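Local coordinates for carboxypeptidase A (Helicoverpa armigera, PDB 1JQG), which is probably a zinc-dependent carboxypeptidase that removes residues from the C-terminal end of peptides, captured here as its proenzyme, at residues 181-186 and 233-238. Numbering follows the deposited sequence.
Sequences HCREWV and YWRKNR. With ZN (zinc ion), chain B.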
loop_
_atom_site.group_PDB
_atom_site.type_symbol
_atom_site.label_atom_id
_atom_site.label_comp_id
_atom_site.label_asym_id
_atom_site.label_seq_id
_atom_site.Cartn_x
_atom_site.Cartn_y
_atom_site.Cartn_z
ATOM N N HIS A 181 -1.342 -2.113 4.315
ATOM C CA HIS A 181 -1.685 -1.083 5.266
ATOM C C HIS A 181 -3.156 -0.738 5.025
ATOM O O HIS A 181 -3.574 0.010 4.112
ATOM C CB HIS A 181 -0.798 0.132 5.076
ATOM C CG HIS A 181 0.577 -0.032 5.613
ATOM N ND1 HIS A 181 1.692 0.530 5.136
ATOM C CD2 HIS A 181 1.109 -0.717 6.654
ATOM C CE1 HIS A 181 2.838 0.330 5.688
ATOM N NE2 HIS A 181 2.468 -0.479 6.672
ATOM N N CYS A 182 -4.034 -1.292 5.850
ATOM C CA CYS A 182 -5.462 -1.208 5.699
ATOM C C CYS A 182 -6.102 0.131 5.507
ATOM O O CYS A 182 -7.187 0.196 4.916
ATOM C CB CYS A 182 -5.995 -1.992 6.879
ATOM S SG CYS A 182 -5.437 -1.535 8.514
ATOM N N ARG A 183 -5.491 1.226 5.889
ATOM C CA ARG A 183 -6.070 2.562 5.745
ATOM C C ARG A 183 -5.854 3.151 4.355
ATOM O O ARG A 183 -6.454 4.172 3.990
ATOM C CB ARG A 183 -5.515 3.573 6.725
ATOM C CG ARG A 183 -4.041 3.859 6.659
ATOM C CD ARG A 183 -3.579 4.728 7.819
ATOM N NE ARG A 183 -2.215 5.241 7.622
ATOM C CZ ARG A 183 -1.569 5.901 8.580
ATOM N NH1 ARG A 183 -2.145 6.159 9.740
ATOM N NH2 ARG A 183 -0.367 6.392 8.411
ATOM N N GLU A 184 -4.982 2.504 3.568
ATOM C CA GLU A 184 -4.750 2.970 2.205
ATOM C C GLU A 184 -5.775 2.425 1.211
ATOM O O GLU A 184 -5.455 1.548 0.404
ATOM C CB GLU A 184 -3.334 2.600 1.775
ATOM C CG GLU A 184 -2.302 3.094 2.733
ATOM C CD GLU A 184 -0.945 2.491 2.468
ATOM O OE1 GLU A 184 -0.141 3.016 3.285
ATOM O OE2 GLU A 184 -0.844 1.645 1.597
ATOM N N TRP A 185 -7.013 2.922 1.301
ATOM C CA TRP A 185 -8.149 2.425 0.567
ATOM C C TRP A 185 -8.061 2.548 -0.924
ATOM O O TRP A 185 -8.469 1.680 -1.678
ATOM C CB TRP A 185 -9.452 3.115 1.024
ATOM C CG TRP A 185 -9.921 2.664 2.376
ATOM C CD1 TRP A 185 -9.263 1.865 3.273
ATOM C CD2 TRP A 185 -11.174 3.002 2.994
ATOM N NE1 TRP A 185 -10.041 1.694 4.410
ATOM C CE2 TRP A 185 -11.201 2.388 4.262
ATOM C CE3 TRP A 185 -12.274 3.786 2.588
ATOM C CZ2 TRP A 185 -12.286 2.524 5.113
ATOM C CZ3 TRP A 185 -13.351 3.909 3.455
ATOM C CH2 TRP A 185 -13.346 3.286 4.699
ATOM N N VAL A 186 -7.398 3.574 -1.422
ATOM C CA VAL A 186 -7.209 3.791 -2.843
ATOM C C VAL A 186 -6.355 2.715 -3.524
ATOM O O VAL A 186 -6.306 2.672 -4.755
ATOM C CB VAL A 186 -6.656 5.212 -3.094
ATOM C CG1 VAL A 186 -5.174 5.397 -2.777
ATOM C CG2 VAL A 186 -6.944 5.625 -4.538
ATOM N N TYR A 233 -8.054 5.455 10.492
ATOM C CA TYR A 233 -6.641 5.658 10.217
ATOM C C TYR A 233 -5.768 4.521 10.730
ATOM O O TYR A 233 -4.547 4.700 10.861
ATOM C CB TYR A 233 -6.182 7.006 10.759
ATOM C CG TYR A 233 -6.686 8.191 9.984
ATOM C CD1 TYR A 233 -7.264 9.294 10.630
ATOM C CD2 TYR A 233 -6.559 8.234 8.589
ATOM C CE1 TYR A 233 -7.717 10.386 9.908
ATOM C CE2 TYR A 233 -7.013 9.320 7.851
ATOM C CZ TYR A 233 -7.584 10.394 8.524
ATOM O OH TYR A 233 -8.015 11.471 7.798
ATOM N N TRP A 234 -6.378 3.367 11.009
ATOM C CA TRP A 234 -5.624 2.181 11.398
ATOM C C TRP A 234 -4.844 1.651 10.182
ATOM O O TRP A 234 -5.393 1.556 9.077
ATOM C CB TRP A 234 -6.591 1.173 12.016
ATOM C CG TRP A 234 -5.905 -0.020 12.629
ATOM C CD1 TRP A 234 -5.652 -1.248 12.060
ATOM C CD2 TRP A 234 -5.362 -0.079 13.960
ATOM N NE1 TRP A 234 -4.980 -2.051 12.953
ATOM C CE2 TRP A 234 -4.804 -1.363 14.128
ATOM C CE3 TRP A 234 -5.299 0.823 15.015
ATOM C CZ2 TRP A 234 -4.174 -1.762 15.314
ATOM C CZ3 TRP A 234 -4.689 0.441 16.194
ATOM C CH2 TRP A 234 -4.130 -0.843 16.331
ATOM N N ARG A 235 -3.626 1.197 10.389
ATOM C CA ARG A 235 -2.790 0.640 9.321
ATOM C C ARG A 235 -2.243 -0.755 9.625
ATOM O O ARG A 235 -1.837 -1.482 8.724
ATOM C CB ARG A 235 -1.622 1.589 9.034
ATOM C CG ARG A 235 -0.735 1.881 10.228
ATOM C CD ARG A 235 0.338 2.915 9.896
ATOM N NE ARG A 235 1.325 2.357 8.978
ATOM C CZ ARG A 235 2.636 2.546 9.114
ATOM N NH1 ARG A 235 3.061 3.268 10.146
ATOM N NH2 ARG A 235 3.513 2.037 8.248
ATOM N N LYS A 236 -2.086 -1.111 10.885
ATOM C CA LYS A 236 -1.487 -2.378 11.272
ATOM C C LYS A 236 -2.527 -3.498 11.212
ATOM O O LYS A 236 -3.731 -3.356 10.953
ATOM C CB LYS A 236 -0.910 -2.233 12.684
ATOM C CG LYS A 236 0.171 -1.192 12.825
ATOM C CD LYS A 236 0.811 -1.181 14.210
ATOM C CE LYS A 236 -0.212 -0.679 15.245
ATOM N NZ LYS A 236 0.393 -0.866 16.601
ATOM N N ASN A 237 -2.109 -4.734 11.521
ATOM C CA ASN A 237 -3.099 -5.817 11.621
ATOM C C ASN A 237 -3.766 -5.757 13.008
ATOM O O ASN A 237 -3.730 -4.694 13.660
ATOM C CB ASN A 237 -2.427 -7.141 11.392
ATOM C CG ASN A 237 -1.457 -7.603 12.477
ATOM O OD1 ASN A 237 -0.986 -6.783 13.294
ATOM N ND2 ASN A 237 -1.086 -8.879 12.572
ATOM N N ARG A 238 -4.476 -6.825 13.388
ATOM C CA ARG A 238 -5.192 -6.783 14.670
ATOM C C ARG A 238 -4.692 -7.814 15.680
ATOM O O ARG A 238 -5.474 -8.523 16.331
ATOM C CB ARG A 238 -6.691 -6.948 14.377
ATOM C CG ARG A 238 -7.307 -5.833 13.569
ATOM C CD ARG A 238 -7.289 -4.475 14.270
ATOM N NE ARG A 238 -8.247 -4.446 15.376
ATOM C CZ ARG A 238 -8.263 -3.513 16.322
ATOM N NH1 ARG A 238 -7.380 -2.512 16.325
ATOM N NH2 ARG A 238 -9.201 -3.664 17.250
HETATM ZN ZN ZN B . 1.780 1.841 3.321
HETATM O O HOH W 1 3.698 3.352 3.438
#
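Two flat groups of segment 181-186 meet Arg-235: its NE lies over one face of the His-181 imidazole, offset toward the rim, while its CD sits 3.8 Å from CZ of Arg-183, centrally over one face of that guanidinium. The Arg-235 guanidinium, turned 70° from the imidazole, meets His-181 near its own plane, whereas the guanidinium planes of the two arginines differ by only 21°. At the edge of the Arg-183 guanidinium, NH1 donates a hydrogen bond to Tyr-233 O (3.0 Å), 14° out of the guanidinium plane, and an extended chain from CG to NE carries it there. The same NH1 forms a salt bridge with Asp-50 of the propeptide. An alanine in place of Arg-183 would probably leave Tyr-233 O and Asp-50 without this partner and uncover one side of the Arg-235 CD. Cys-182 SG approaches the edge of the Trp-234 indole, 3.6 Å from CD1, with Trp-234 O also close. Next to CD1, Trp-234 NE1 donates a hydrogen bond to Asn-237 O (3.0 Å), which helps hold the indole in place, and Arg-238 NH1 lies over one face of the ring, toward its rim.

His-181 NE2 and Arg-235 NH2 come within 3.1 Å, but both are donors. Asp-252 accepts a hydrogen bond from His-181 NE2 on OD2 and forms a salt bridge to Arg-235 NH2 through OD1, so one carboxylate serves both donors, which accounts for their close approach without a bond between them. His-181 ND1 is left to bind the zinc ion at 2.2 Å, alongside Glu-184 OE1, a water and His-306. The type I turn from His-181 to Glu-184 brings both ligands to the metal, as in the HxxE motif of M14 carboxypeptidases, and Arg-235 and Asp-252 lie in the second shell of the site, around His-181.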